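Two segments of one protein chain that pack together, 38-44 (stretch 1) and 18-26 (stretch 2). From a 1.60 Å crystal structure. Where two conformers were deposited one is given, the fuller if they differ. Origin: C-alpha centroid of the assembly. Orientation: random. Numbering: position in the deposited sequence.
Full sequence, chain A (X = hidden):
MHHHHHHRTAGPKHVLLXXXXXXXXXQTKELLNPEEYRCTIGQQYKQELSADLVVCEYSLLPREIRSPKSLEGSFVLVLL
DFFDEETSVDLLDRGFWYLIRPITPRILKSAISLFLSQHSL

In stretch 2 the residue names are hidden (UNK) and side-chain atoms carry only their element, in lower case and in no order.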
# COMPACT_ATOMS: atom_id res chain seq x y z
N ARG A 38 -9.52 12.51 12.10
CA ARG A 38 -10.28 12.09 13.30
C ARG A 38 -10.29 10.58 13.25
O ARG A 38 -10.73 10.01 12.26
CB ARG A 38 -11.71 12.61 13.20
CG ARG A 38 -12.67 12.30 14.33
CD ARG A 38 -13.97 13.13 14.19
NE ARG A 38 -13.72 14.59 14.32
CZ ARG A 38 -14.66 15.57 14.28
NH1 ARG A 38 -15.96 15.26 14.11
NH2 ARG A 38 -14.31 16.87 14.40
N CYS A 39 -9.81 9.94 14.30
CA CYS A 39 -9.71 8.49 14.33
C CYS A 39 -10.66 7.89 15.34
O CYS A 39 -10.85 8.44 16.44
CB CYS A 39 -8.29 8.06 14.71
SG CYS A 39 -7.05 8.71 13.61
N THR A 40 -11.25 6.75 14.98
CA THR A 40 -12.05 5.99 15.93
C THR A 40 -11.72 4.53 15.71
O THR A 40 -11.04 4.20 14.73
CB THR A 40 -13.54 6.22 15.71
OG1 THR A 40 -13.92 5.75 14.40
CG2 THR A 40 -13.88 7.74 15.87
N ILE A 41 -12.17 3.68 16.64
CA ILE A 41 -11.81 2.28 16.67
C ILE A 41 -13.04 1.39 16.80
O ILE A 41 -14.03 1.72 17.49
CB ILE A 41 -10.78 2.00 17.78
CG1 ILE A 41 -10.14 0.60 17.60
CG2 ILE A 41 -11.43 2.18 19.17
CD1 ILE A 41 -9.08 0.24 18.67
N GLY A 42 -13.02 0.23 16.15
CA GLY A 42 -14.08 -0.74 16.33
C GLY A 42 -13.45 -2.13 16.26
O GLY A 42 -12.31 -2.21 15.81
N GLN A 43 -14.16 -3.16 16.70
CA GLN A 43 -13.60 -4.50 16.74
C GLN A 43 -14.18 -5.46 15.73
O GLN A 43 -13.92 -6.64 15.81
CB GLN A 43 -13.71 -5.09 18.18
CG GLN A 43 -12.64 -4.51 19.09
CD GLN A 43 -12.88 -3.09 19.46
OE1 GLN A 43 -13.92 -2.74 20.06
NE2 GLN A 43 -11.87 -2.24 19.19
N GLN A 44 -15.02 -4.97 14.81
CA GLN A 44 -15.52 -5.85 13.75
C GLN A 44 -15.62 -5.04 12.47
O GLN A 44 -15.79 -3.83 12.50
CB GLN A 44 -16.89 -6.47 14.09
CG GLN A 44 -18.13 -5.57 14.00
CD GLN A 44 -18.39 -4.66 15.22
OE1 GLN A 44 -17.94 -4.94 16.33
NE2 GLN A 44 -19.15 -3.55 15.02
N UNK A 18 -10.25 -0.84 12.48
CA UNK A 18 -10.89 -2.06 12.89
C UNK A 18 -9.77 -2.98 13.40
O UNK A 18 -9.07 -3.61 12.60
c UNK A 18 -11.65 -2.69 11.75
c UNK A 18 -12.22 -4.07 12.21
c UNK A 18 -12.81 -1.73 11.30
N UNK A 19 -9.61 -3.00 14.71
CA UNK A 19 -8.52 -3.70 15.35
C UNK A 19 -8.79 -3.83 16.83
O UNK A 19 -9.45 -3.00 17.43
o UNK A 19 -6.09 -3.60 15.66
c UNK A 19 -7.24 -2.91 15.14
N UNK A 20 -8.20 -4.87 17.43
CA UNK A 20 -8.08 -5.00 18.90
C UNK A 20 -6.78 -4.45 19.46
O UNK A 20 -6.56 -4.52 20.67
o UNK A 20 -11.14 -8.83 19.43
o UNK A 20 -9.04 -9.02 20.08
c UNK A 20 -9.69 -6.98 18.99
c UNK A 20 -8.26 -6.45 19.34
c UNK A 20 -9.98 -8.37 19.55
N UNK A 21 -5.92 -3.92 18.58
CA UNK A 21 -4.67 -3.31 19.03
C UNK A 21 -4.93 -1.89 19.54
O UNK A 21 -4.62 -0.91 18.86
c UNK A 21 -3.09 -4.72 17.65
n UNK A 21 -2.00 -6.63 17.76
n UNK A 21 -3.51 -5.58 16.65
c UNK A 21 -2.17 -5.41 18.36
c UNK A 21 -2.81 -6.71 16.72
c UNK A 21 -3.65 -3.34 17.89
N UNK A 22 -5.51 -1.81 20.73
CA UNK A 22 -5.84 -0.54 21.34
C UNK A 22 -4.59 0.35 21.50
O UNK A 22 -4.68 1.55 21.33
n UNK A 22 -9.54 -2.90 22.41
c UNK A 22 -9.54 0.65 22.51
c UNK A 22 -6.52 -0.76 22.70
c UNK A 22 -9.16 -0.69 22.49
c UNK A 22 -10.88 0.96 22.43
c UNK A 22 -10.17 -1.68 22.39
c UNK A 22 -8.19 -2.71 22.52
c UNK A 22 -11.51 -1.36 22.31
c UNK A 22 -7.90 -1.38 22.57
c UNK A 22 -11.86 -0.04 22.33
N UNK A 23 -3.43 -0.23 21.79
CA UNK A 23 -2.22 0.60 21.97
C UNK A 23 -1.78 1.23 20.66
O UNK A 23 -1.46 2.40 20.60
o UNK A 23 -1.52 -2.01 21.02
c UNK A 23 -1.07 -0.20 22.63
c UNK A 23 -0.81 -1.55 21.96
o UNK A 23 0.18 -2.19 22.41
N UNK A 24 -1.82 0.46 19.57
CA UNK A 24 -1.56 1.00 18.24
C UNK A 24 -2.54 2.16 17.95
O UNK A 24 -2.16 3.20 17.43
c UNK A 24 -0.08 0.92 15.41
c UNK A 24 -1.52 0.41 15.70
c UNK A 24 -1.89 -0.76 14.75
c UNK A 24 -1.67 -0.07 17.15
N UNK A 25 -3.82 1.96 18.24
CA UNK A 25 -4.82 2.98 18.03
C UNK A 25 -4.52 4.28 18.77
O UNK A 25 -4.47 5.37 18.13
c UNK A 25 -8.64 5.08 17.13
c UNK A 25 -7.25 3.56 18.40
c UNK A 25 -7.85 4.03 19.58
c UNK A 25 -9.23 5.54 18.30
c UNK A 25 -8.83 5.01 19.53
c UNK A 25 -6.19 2.49 18.47
c UNK A 25 -7.64 4.11 17.17
N UNK A 26 -4.36 4.19 20.09
CA UNK A 26 -4.19 5.42 20.90
C UNK A 26 -2.87 6.12 20.50
O UNK A 26 -2.85 7.34 20.36
c UNK A 26 -4.26 5.09 22.40
c UNK A 26 -8.24 4.16 23.69
c UNK A 26 -5.65 4.77 22.87
c UNK A 26 -5.93 3.55 23.47
c UNK A 26 -7.23 3.25 23.89
c UNK A 26 -7.98 5.38 23.08
c UNK A 26 -6.69 5.68 22.67

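Position 18 carries three side-chain carbons, one bonded to the two others, so the branch lies at CB itself; with no oxygen present this is Val 18. It forms a parallel bridge with Gly 42, the CA atoms 4.9 Å apart, and a beta-branched side chain suits such extended backbone. Its CG1 lies 3.5 Å from C of Gln 44, while its CA approaches O of Gly 42 at 3.3 Å in a CA-H...O contact.

Position 19 has one carbon followed by one oxygen, the mark of Ser 19. Its CB points away from stretch 1, and its backbone does the work across the contact: N donates to O of Gly 42 at 3.0 Å, and O accepts from NE2 of Gln 43 at 3.1 Å, with a nearly straight angle of 170°. The small hydroxyl is useful on its own side, for OG accepts a hydrogen bond from the backbone N of position 21 at 2.9 Å and so steadies the turn into the helix.

At position 20 three carbons run in line and the third bears two oxygens, a carboxylate: Glu 20. Its CG meets CG of Gln 43 at 3.8 Å, an aliphatic touch that leaves the charged end at the exposed surface.

Position 21 shows one carbon and a five-membered ring of three carbons and two nitrogens, an imidazole, hence His 21. It occupies the N-cap position, points away from stretch 1 and makes no contact there; a polar ring is at ease in this exposed place.

Position 22 has one carbon leading to fused five- and six-membered rings holding eight carbons and one nitrogen. Only an indole fits: Trp 22. Though CB points sideways, the long ring system reaches Ile 41, whose CD1 sits over one face, 4.0 Å from the centroid of the six-membered ring. CZ2 also lies 3.3 Å from NE2 of Gln 43.

Position 23 has two carbons, the second with two oxygens: Asp 23, out of reach of stretch 1 and exposed. Its OD1 accepts from the backbone N of position 24 at 2.9 Å.

Position 24 has four carbons forked at the second, Leu 24. It too is out of reach, but is buried, as suits an aliphatic side chain.

Position 25 has one carbon and a six-carbon ring without oxygen, Phe 25. It points toward the strand. CB of Ile 41 stands 3.6 Å from the ring centroid, almost on its normal, while O of Cys 39 lies at the ring edge, 3.8 Å from CZ.

Position 26 has the same atoms, so it is Phe 26, but its CB points away and the ring makes no contact with stretch 1.

The contact thus has two parts. Backbone pairing joins Gly 42 to Val 18 and Ser 19, and the Gln 43 amide adds a second hydrogen bond. Beyond it, Ile 41 packs against the faces of Trp 22 and Phe 25, anchoring the nearly antiparallel helix to the strand.

Stretch 2 18-26: VSEHWDLFF
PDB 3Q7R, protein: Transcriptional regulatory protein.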